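Local coordinates for protein chloramphenicol acetyltransferase (Vibrio fischeri, PDB 5UX9) that probably transfers the acetyl group of acetyl-CoA to chloramphenicol, a reaction that inactivates the antibiotic, at residues A[139-144]-A[155-160]. Residues are numbered along the deposited sequence; the frame is centred on the assembly and turned at random.
Sequences GVHIGD and TKNVAP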
ATOM      1  N   GLY A 139     -15.275   3.577  11.395  1.00 34.70           N
ATOM      2  CA  GLY A 139     -16.651   4.027  11.329  1.00 35.12           C
ATOM      3  C   GLY A 139     -17.333   3.844   9.995  1.00 37.57           C
ATOM      4  O   GLY A 139     -18.407   4.420   9.784  1.00 42.09           O
ATOM      5  N   VAL A 140     -16.761   3.057   9.094  1.00 31.02           N
ATOM      6  CA  VAL A 140     -17.296   2.898   7.748  1.00 30.78           C
ATOM      7  C   VAL A 140     -18.310   1.761   7.743  1.00 32.37           C
ATOM      8  O   VAL A 140     -18.057   0.685   8.296  1.00 30.80           O
ATOM      9  CB  VAL A 140     -16.164   2.641   6.737  1.00 29.40           C
ATOM     10  CG1 VAL A 140     -16.670   1.842   5.543  1.00 29.33           C
ATOM     11  CG2 VAL A 140     -15.554   3.958   6.284  1.00 27.60           C
ATOM     12  N   HIS A 141     -19.464   2.006   7.129  1.00 34.63           N
ATOM     13  CA  HIS A 141     -20.474   0.981   6.905  1.00 34.24           C
ATOM     14  C   HIS A 141     -20.409   0.537   5.450  1.00 33.02           C
ATOM     15  O   HIS A 141     -20.388   1.376   4.544  1.00 34.34           O
ATOM     16  CB  HIS A 141     -21.876   1.500   7.234  1.00 35.36           C
ATOM     17  CG  HIS A 141     -22.065   1.876   8.673  1.00 39.46           C
ATOM     18  ND1 HIS A 141     -23.295   2.214   9.196  1.00 41.38           N
ATOM     19  CD2 HIS A 141     -21.183   1.972   9.696  1.00 40.06           C
ATOM     20  CE1 HIS A 141     -23.163   2.499  10.479  1.00 41.58           C
ATOM     21  NE2 HIS A 141     -21.891   2.362  10.808  1.00 40.95           N
ATOM     22  N   ILE A 142     -20.374  -0.775   5.229  1.00 34.01           N
ATOM     23  CA  ILE A 142     -20.326  -1.346   3.886  1.00 33.09           C
ATOM     24  C   ILE A 142     -21.579  -2.184   3.683  1.00 32.75           C
ATOM     25  O   ILE A 142     -21.856  -3.098   4.471  1.00 35.67           O
ATOM     26  CB  ILE A 142     -19.062  -2.189   3.663  1.00 30.72           C
ATOM     27  CG1 ILE A 142     -17.814  -1.309   3.762  1.00 29.73           C
ATOM     28  CG2 ILE A 142     -19.120  -2.877   2.308  1.00 29.12           C
ATOM     29  CD1 ILE A 142     -16.531  -2.035   3.434  1.00 32.32           C
ATOM     30  N   GLY A 143     -22.329  -1.880   2.620  1.00 29.42           N
ATOM     31  CA  GLY A 143     -23.590  -2.546   2.373  1.00 30.39           C
ATOM     32  C   GLY A 143     -23.430  -3.948   1.820  1.00 30.18           C
ATOM     33  O   GLY A 143     -22.354  -4.368   1.396  1.00 29.75           O
ATOM     34  N   ASP A 144     -24.543  -4.681   1.831  1.00 33.04           N
ATOM     35  CA  ASP A 144     -24.547  -6.051   1.339  1.00 31.59           C
ATOM     36  C   ASP A 144     -24.205  -6.090  -0.146  1.00 30.59           C
ATOM     37  O   ASP A 144     -24.539  -5.181  -0.909  1.00 30.62           O
ATOM     38  CB  ASP A 144     -25.912  -6.702   1.569  1.00 35.29           C
ATOM     39  CG  ASP A 144     -26.340  -6.674   3.024  1.00 39.82           C
ATOM     40  OD1 ASP A 144     -25.483  -6.888   3.906  1.00 39.54           O
ATOM     41  OD2 ASP A 144     -27.540  -6.445   3.283  1.00 42.51           O
ATOM     42  N   THR A 155     -13.212   5.522   2.933  1.00 27.46           N
ATOM     43  CA  THR A 155     -13.379   6.503   3.998  1.00 27.60           C
ATOM     44  C   THR A 155     -14.825   6.912   4.236  1.00 29.97           C
ATOM     45  O   THR A 155     -15.117   7.508   5.278  1.00 30.75           O
ATOM     46  CB  THR A 155     -12.565   7.769   3.688  1.00 28.26           C
ATOM     47  OG1 THR A 155     -13.174   8.464   2.588  1.00 30.58           O
ATOM     48  CG2 THR A 155     -11.134   7.415   3.323  1.00 28.88           C
ATOM     49  N   LYS A 156     -15.717   6.651   3.288  1.00 29.15           N
ATOM     50  CA  LYS A 156     -17.140   6.906   3.435  1.00 31.93           C
ATOM     51  C   LYS A 156     -17.897   5.583   3.464  1.00 31.97           C
ATOM     52  O   LYS A 156     -17.314   4.502   3.348  1.00 29.22           O
ATOM     53  CB  LYS A 156     -17.661   7.798   2.305  1.00 31.69           C
ATOM     54  CG  LYS A 156     -16.666   8.808   1.773  1.00 32.20           C
ATOM     55  CD  LYS A 156     -17.098   9.318   0.409  1.00 33.50           C
ATOM     56  CE  LYS A 156     -16.100  10.313  -0.158  1.00 37.65           C
ATOM     57  NZ  LYS A 156     -16.413  10.655  -1.575  1.00 38.82           N
ATOM     58  N   ASN A 157     -19.214   5.680   3.618  1.00 29.39           N
ATOM     59  CA  ASN A 157     -20.064   4.501   3.575  1.00 28.51           C
ATOM     60  C   ASN A 157     -20.229   4.013   2.140  1.00 28.15           C
ATOM     61  O   ASN A 157     -20.261   4.800   1.191  1.00 28.51           O
ATOM     62  CB  ASN A 157     -21.435   4.798   4.183  1.00 29.76           C
ATOM     63  CG  ASN A 157     -21.382   4.950   5.688  1.00 30.24           C
ATOM     64  OD1 ASN A 157     -20.385   4.609   6.324  1.00 32.12           O
ATOM     65  ND2 ASN A 157     -22.463   5.456   6.269  1.00 31.61           N
ATOM     66  N   VAL A 158     -20.330   2.697   1.990  1.00 27.88           N
ATOM     67  CA  VAL A 158     -20.445   2.055   0.685  1.00 27.59           C
ATOM     68  C   VAL A 158     -21.868   1.536   0.530  1.00 28.20           C
ATOM     69  O   VAL A 158     -22.346   0.748   1.355  1.00 28.67           O
ATOM     70  CB  VAL A 158     -19.421   0.925   0.513  1.00 27.04           C
ATOM     71  CG1 VAL A 158     -19.765   0.086  -0.702  1.00 28.01           C
ATOM     72  CG2 VAL A 158     -18.022   1.501   0.383  1.00 26.74           C
ATOM     73  N   ALA A 159     -22.540   1.979  -0.530  1.00 28.50           N
ATOM     74  CA  ALA A 159     -23.900   1.549  -0.795  1.00 29.30           C
ATOM     75  C   ALA A 159     -23.933   0.052  -1.105  1.00 28.94           C
ATOM     76  O   ALA A 159     -22.952  -0.510  -1.602  1.00 28.22           O
ATOM     77  CB  ALA A 159     -24.486   2.336  -1.963  1.00 30.21           C
ATOM     78  N   PRO A 160     -25.046  -0.618  -0.812  1.00 30.02           N
ATOM     79  CA  PRO A 160     -25.132  -2.055  -1.097  1.00 30.03           C
ATOM     80  C   PRO A 160     -24.976  -2.342  -2.583  1.00 29.87           C
ATOM     81  O   PRO A 160     -25.523  -1.636  -3.433  1.00 29.71           O
ATOM     82  CB  PRO A 160     -26.529  -2.435  -0.593  1.00 31.99           C
ATOM     83  CG  PRO A 160     -26.881  -1.375   0.395  1.00 32.66           C
ATOM     84  CD  PRO A 160     -26.244  -0.121  -0.116  1.00 31.23           C
TER
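Asn157 and His141 show how a side chain can stand in for a backbone carbonyl where two coils run alongside each other. The amide oxygen OD1 of Asn157 accepts a hydrogen bond from the backbone N of His141 at 2.9 Å, an almost straight bond (167° at the hydrogen) whose donor lies well above the carbonyl plane. With CG of Asn157 anti to its own carbonyl carbon (chi1 -72°), the amide rises beside the imidazole; the two side chains point the same way, their planes 14° apart, on the exposed side. From here the pairing passes to the main chains: His141 O accepts a hydrogen bond from Val158 N at 2.9 Å, and Val158 O one from Gly143 N, also at 2.9 Å but more bent. This single bridge sets Ile142 against Val158. Both side chains are buried, with CG2 of Ile142 4.2 Å from CB of Val158, and both also reach Ile148. CG1 and CG2 of Val140, likewise buried, each lie 3.5 Å from Lys156 O. By contrast, exposed Thr155 and Lys156 start their side chains away from 139-144. At the other end the chains close in, Gly143 CA lying 3.8 Å from Pro160 CA. Strand 122-124 pairs with 139-144 in turn, Ile123 sharing backbone hydrogen bonds with Val140 and Ile142. Such parallel coil-on-coil stacking, with apolar residues inside and polar ones outside, is characteristic of the left-handed beta-helix of hexapeptide-repeat acyltransferases.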